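Local structure of Lmo1499 protein (Listeria monocytogenes, 4IIW) at residues V245-L250 / E306-P311. The protein probably acts as a lytic transglycosylase that cleaves nascent peptidoglycan strands endolytically and so terminates their elongation. Numbering follows the deposited sequence.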
ATOM      1  N   VAL B 245     -27.197  51.494  32.782  1.00 70.16           N
ATOM      2  CA  VAL B 245     -26.229  51.185  33.824  1.00 69.37           C
ATOM      3  C   VAL B 245     -24.982  52.015  33.597  1.00 67.08           C
ATOM      4  O   VAL B 245     -24.515  52.714  34.498  1.00 66.99           O
ATOM      5  CB  VAL B 245     -25.814  49.719  33.826  1.00 69.91           C
ATOM      6  CG1 VAL B 245     -24.566  49.535  34.656  1.00 68.89           C
ATOM      7  CG2 VAL B 245     -26.941  48.844  34.336  1.00 73.15           C
ATOM      8  N   PHE B 246     -24.452  51.955  32.384  1.00 64.86           N
ATOM      9  CA  PHE B 246     -23.240  52.686  32.088  1.00 62.88           C
ATOM     10  C   PHE B 246     -23.409  54.176  32.324  1.00 62.82           C
ATOM     11  O   PHE B 246     -22.573  54.791  32.981  1.00 62.80           O
ATOM     12  CB  PHE B 246     -22.733  52.404  30.687  1.00 60.55           C
ATOM     13  CG  PHE B 246     -22.220  50.997  30.493  1.00 63.55           C
ATOM     14  CD1 PHE B 246     -21.395  50.401  31.439  1.00 66.39           C
ATOM     15  CD2 PHE B 246     -22.484  50.302  29.324  1.00 64.03           C
ATOM     16  CE1 PHE B 246     -20.900  49.118  31.253  1.00 64.36           C
ATOM     17  CE2 PHE B 246     -21.979  49.032  29.130  1.00 64.80           C
ATOM     18  CZ  PHE B 246     -21.185  48.440  30.106  1.00 64.89           C
ATOM     19  N   TYR B 247     -24.483  54.766  31.823  1.00 63.26           N
ATOM     20  CA  TYR B 247     -24.681  56.186  32.075  1.00 63.89           C
ATOM     21  C   TYR B 247     -24.754  56.454  33.590  1.00 66.05           C
ATOM     22  O   TYR B 247     -24.128  57.395  34.095  1.00 66.20           O
ATOM     23  CB  TYR B 247     -25.890  56.751  31.315  1.00 63.59           C
ATOM     24  CG  TYR B 247     -25.620  56.928  29.825  1.00 61.99           C
ATOM     25  CD1 TYR B 247     -24.707  57.880  29.374  1.00 61.34           C
ATOM     26  CD2 TYR B 247     -26.287  56.163  28.868  1.00 62.58           C
ATOM     27  CE1 TYR B 247     -24.446  58.050  28.011  1.00 59.56           C
ATOM     28  CE2 TYR B 247     -26.042  56.334  27.500  1.00 58.86           C
ATOM     29  CZ  TYR B 247     -25.116  57.277  27.085  1.00 61.24           C
ATOM     30  OH  TYR B 247     -24.856  57.453  25.740  1.00 62.30           O
ATOM     31  N   ASN B 248     -25.472  55.607  34.318  1.00 67.95           N
ATOM     32  CA  ASN B 248     -25.595  55.779  35.758  1.00 70.08           C
ATOM     33  C   ASN B 248     -24.231  55.787  36.414  1.00 70.84           C
ATOM     34  O   ASN B 248     -23.938  56.666  37.234  1.00 72.26           O
ATOM     35  CB  ASN B 248     -26.468  54.696  36.387  1.00 71.96           C
ATOM     36  CG  ASN B 248     -27.934  54.852  36.049  1.00 71.99           C
ATOM     37  OD1 ASN B 248     -28.345  55.850  35.473  1.00 68.68           O
ATOM     38  ND2 ASN B 248     -28.738  53.866  36.435  1.00 73.43           N
ATOM     39  N   ARG B 249     -23.390  54.823  36.047  1.00 70.31           N
ATOM     40  CA  ARG B 249     -22.040  54.742  36.619  1.00 70.69           C
ATOM     41  C   ARG B 249     -21.233  55.992  36.284  1.00 69.64           C
ATOM     42  O   ARG B 249     -20.518  56.563  37.129  1.00 70.47           O
ATOM     43  CB  ARG B 249     -21.294  53.507  36.109  1.00 69.73           C
ATOM     44  CG  ARG B 249     -21.864  52.201  36.617  1.00 73.45           C
ATOM     45  CD  ARG B 249     -20.864  51.064  36.488  1.00 75.26           C
ATOM     46  NE  ARG B 249     -21.290  49.892  37.252  1.00 77.88           N
ATOM     47  CZ  ARG B 249     -20.481  48.909  37.652  1.00 82.41           C
ATOM     48  NH1 ARG B 249     -19.177  48.941  37.382  1.00 81.77           N
ATOM     49  NH2 ARG B 249     -20.974  47.896  38.353  1.00 86.31           N
ATOM     50  N   LEU B 250     -21.377  56.410  35.038  1.00 66.85           N
ATOM     51  CA  LEU B 250     -20.669  57.548  34.520  1.00 65.04           C
ATOM     52  C   LEU B 250     -21.046  58.797  35.341  1.00 66.34           C
ATOM     53  O   LEU B 250     -20.162  59.522  35.819  1.00 67.73           O
ATOM     54  CB  LEU B 250     -21.028  57.682  33.041  1.00 63.34           C
ATOM     55  CG  LEU B 250     -19.983  58.116  32.031  1.00 61.27           C
ATOM     56  CD1 LEU B 250     -18.714  57.320  32.219  1.00 58.44           C
ATOM     57  CD2 LEU B 250     -20.547  57.915  30.616  1.00 54.23           C
ATOM     58  N   GLU B 306     -29.141  52.807  19.056  1.00 64.50           N
ATOM     59  CA  GLU B 306     -30.349  53.327  19.712  1.00 68.01           C
ATOM     60  C   GLU B 306     -30.193  53.350  21.220  1.00 66.41           C
ATOM     61  O   GLU B 306     -30.607  54.299  21.873  1.00 66.79           O
ATOM     62  CB  GLU B 306     -31.605  52.498  19.411  1.00 72.85           C
ATOM     63  CG  GLU B 306     -32.635  53.139  18.486  1.00 79.98           C
ATOM     64  CD  GLU B 306     -34.040  52.562  18.730  1.00 93.74           C
ATOM     65  OE1 GLU B 306     -35.047  53.224  18.377  1.00104.00           O
ATOM     66  OE2 GLU B 306     -34.140  51.455  19.314  1.00 98.35           O
ATOM     67  N   ALA B 307     -29.628  52.284  21.767  1.00 65.00           N
ATOM     68  CA  ALA B 307     -29.423  52.189  23.200  1.00 65.28           C
ATOM     69  C   ALA B 307     -28.552  53.334  23.715  1.00 63.40           C
ATOM     70  O   ALA B 307     -28.818  53.895  24.777  1.00 64.33           O
ATOM     71  CB  ALA B 307     -28.807  50.849  23.559  1.00 64.64           C
ATOM     72  N   ALA B 308     -27.534  53.695  22.947  1.00 60.75           N
ATOM     73  CA  ALA B 308     -26.612  54.743  23.354  1.00 59.60           C
ATOM     74  C   ALA B 308     -27.302  56.093  23.420  1.00 61.31           C
ATOM     75  O   ALA B 308     -27.066  56.850  24.338  1.00 61.25           O
ATOM     76  CB  ALA B 308     -25.389  54.808  22.392  1.00 57.49           C
ATOM     77  N   LEU B 309     -28.146  56.388  22.439  1.00 63.58           N
ATOM     78  CA  LEU B 309     -28.859  57.663  22.392  1.00 66.28           C
ATOM     79  C   LEU B 309     -30.152  57.697  23.191  1.00 68.71           C
ATOM     80  O   LEU B 309     -30.559  58.758  23.656  1.00 70.12           O
ATOM     81  CB  LEU B 309     -29.190  58.037  20.946  1.00 68.04           C
ATOM     82  CG  LEU B 309     -28.020  58.456  20.072  1.00 67.65           C
ATOM     83  CD1 LEU B 309     -28.542  58.843  18.704  1.00 69.47           C
ATOM     84  CD2 LEU B 309     -27.268  59.626  20.716  1.00 69.33           C
ATOM     85  N   TYR B 310     -30.798  56.545  23.335  1.00 70.05           N
ATOM     86  CA  TYR B 310     -32.080  56.457  24.025  1.00 73.56           C
ATOM     87  C   TYR B 310     -32.083  55.389  25.097  1.00 73.45           C
ATOM     88  O   TYR B 310     -32.778  54.396  24.988  1.00 75.28           O
ATOM     89  CB  TYR B 310     -33.182  56.141  23.021  1.00 76.43           C
ATOM     90  CG  TYR B 310     -33.330  57.157  21.920  1.00 77.59           C
ATOM     91  CD1 TYR B 310     -32.744  56.952  20.678  1.00 74.38           C
ATOM     92  CD2 TYR B 310     -34.070  58.320  22.118  1.00 80.90           C
ATOM     93  CE1 TYR B 310     -32.890  57.874  19.658  1.00 75.33           C
ATOM     94  CE2 TYR B 310     -34.217  59.251  21.108  1.00 81.42           C
ATOM     95  CZ  TYR B 310     -33.624  59.021  19.882  1.00 78.99           C
ATOM     96  OH  TYR B 310     -33.767  59.937  18.880  1.00 80.84           O
ATOM     97  N   PRO B 311     -31.309  55.595  26.153  1.00 73.12           N
ATOM     98  CA  PRO B 311     -31.288  54.601  27.217  1.00 74.33           C
ATOM     99  C   PRO B 311     -32.530  54.685  28.082  1.00 78.61           C
ATOM    100  O   PRO B 311     -33.301  55.634  27.949  1.00 80.65           O
ATOM    101  CB  PRO B 311     -30.046  54.987  28.031  1.00 71.78           C
ATOM    102  CG  PRO B 311     -29.857  56.428  27.772  1.00 72.16           C
ATOM    103  CD  PRO B 311     -30.398  56.721  26.411  1.00 71.38           C
TER
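The phenol ring of Tyr247 meets Ala308 O at its edge, close to the ring plane, and takes the pyrrolidine of Pro311 obliquely against its CD2-CE2 side. At the hydroxyl, Tyr247 OH donates a hydrogen bond to Ala308 O at 2.7 Å. The C=O...OH angle is 134°, and the donor is tilted 25° from the carbonyl plane, so the hydroxyl approaches off the C=O direction and out of that plane. Ala308 O is 3.4 Å from both Tyr247 CE2 and Tyr247 CZ. Apolar packing completes the contact: Pro311 CG is 3.7 Å from Tyr247 CD2, and the two side chains cross at about a right angle. CB of Tyr247 points toward 306-311, and chi1 of -75°, which sets CG anti to the residue's own carbonyl carbon, carries the ring and its hydroxyl to Ala308 O. Met217 and Met225 also touch this ring, while Pro311 packs on Ala243 of the tyrosine's own helix. Ala308 O belongs to the last turn of helix 302-309; the chain departs from helical geometry at Tyr310, and Pro311 follows directly. A side-chain hydroxyl thus binds a main-chain carbonyl at a helix C-terminus, joining helix 239-251 to the end of helix 302-309 within the YceG-like (MltG) fold, away from Glu232, which is predicted to be important for catalytic activity.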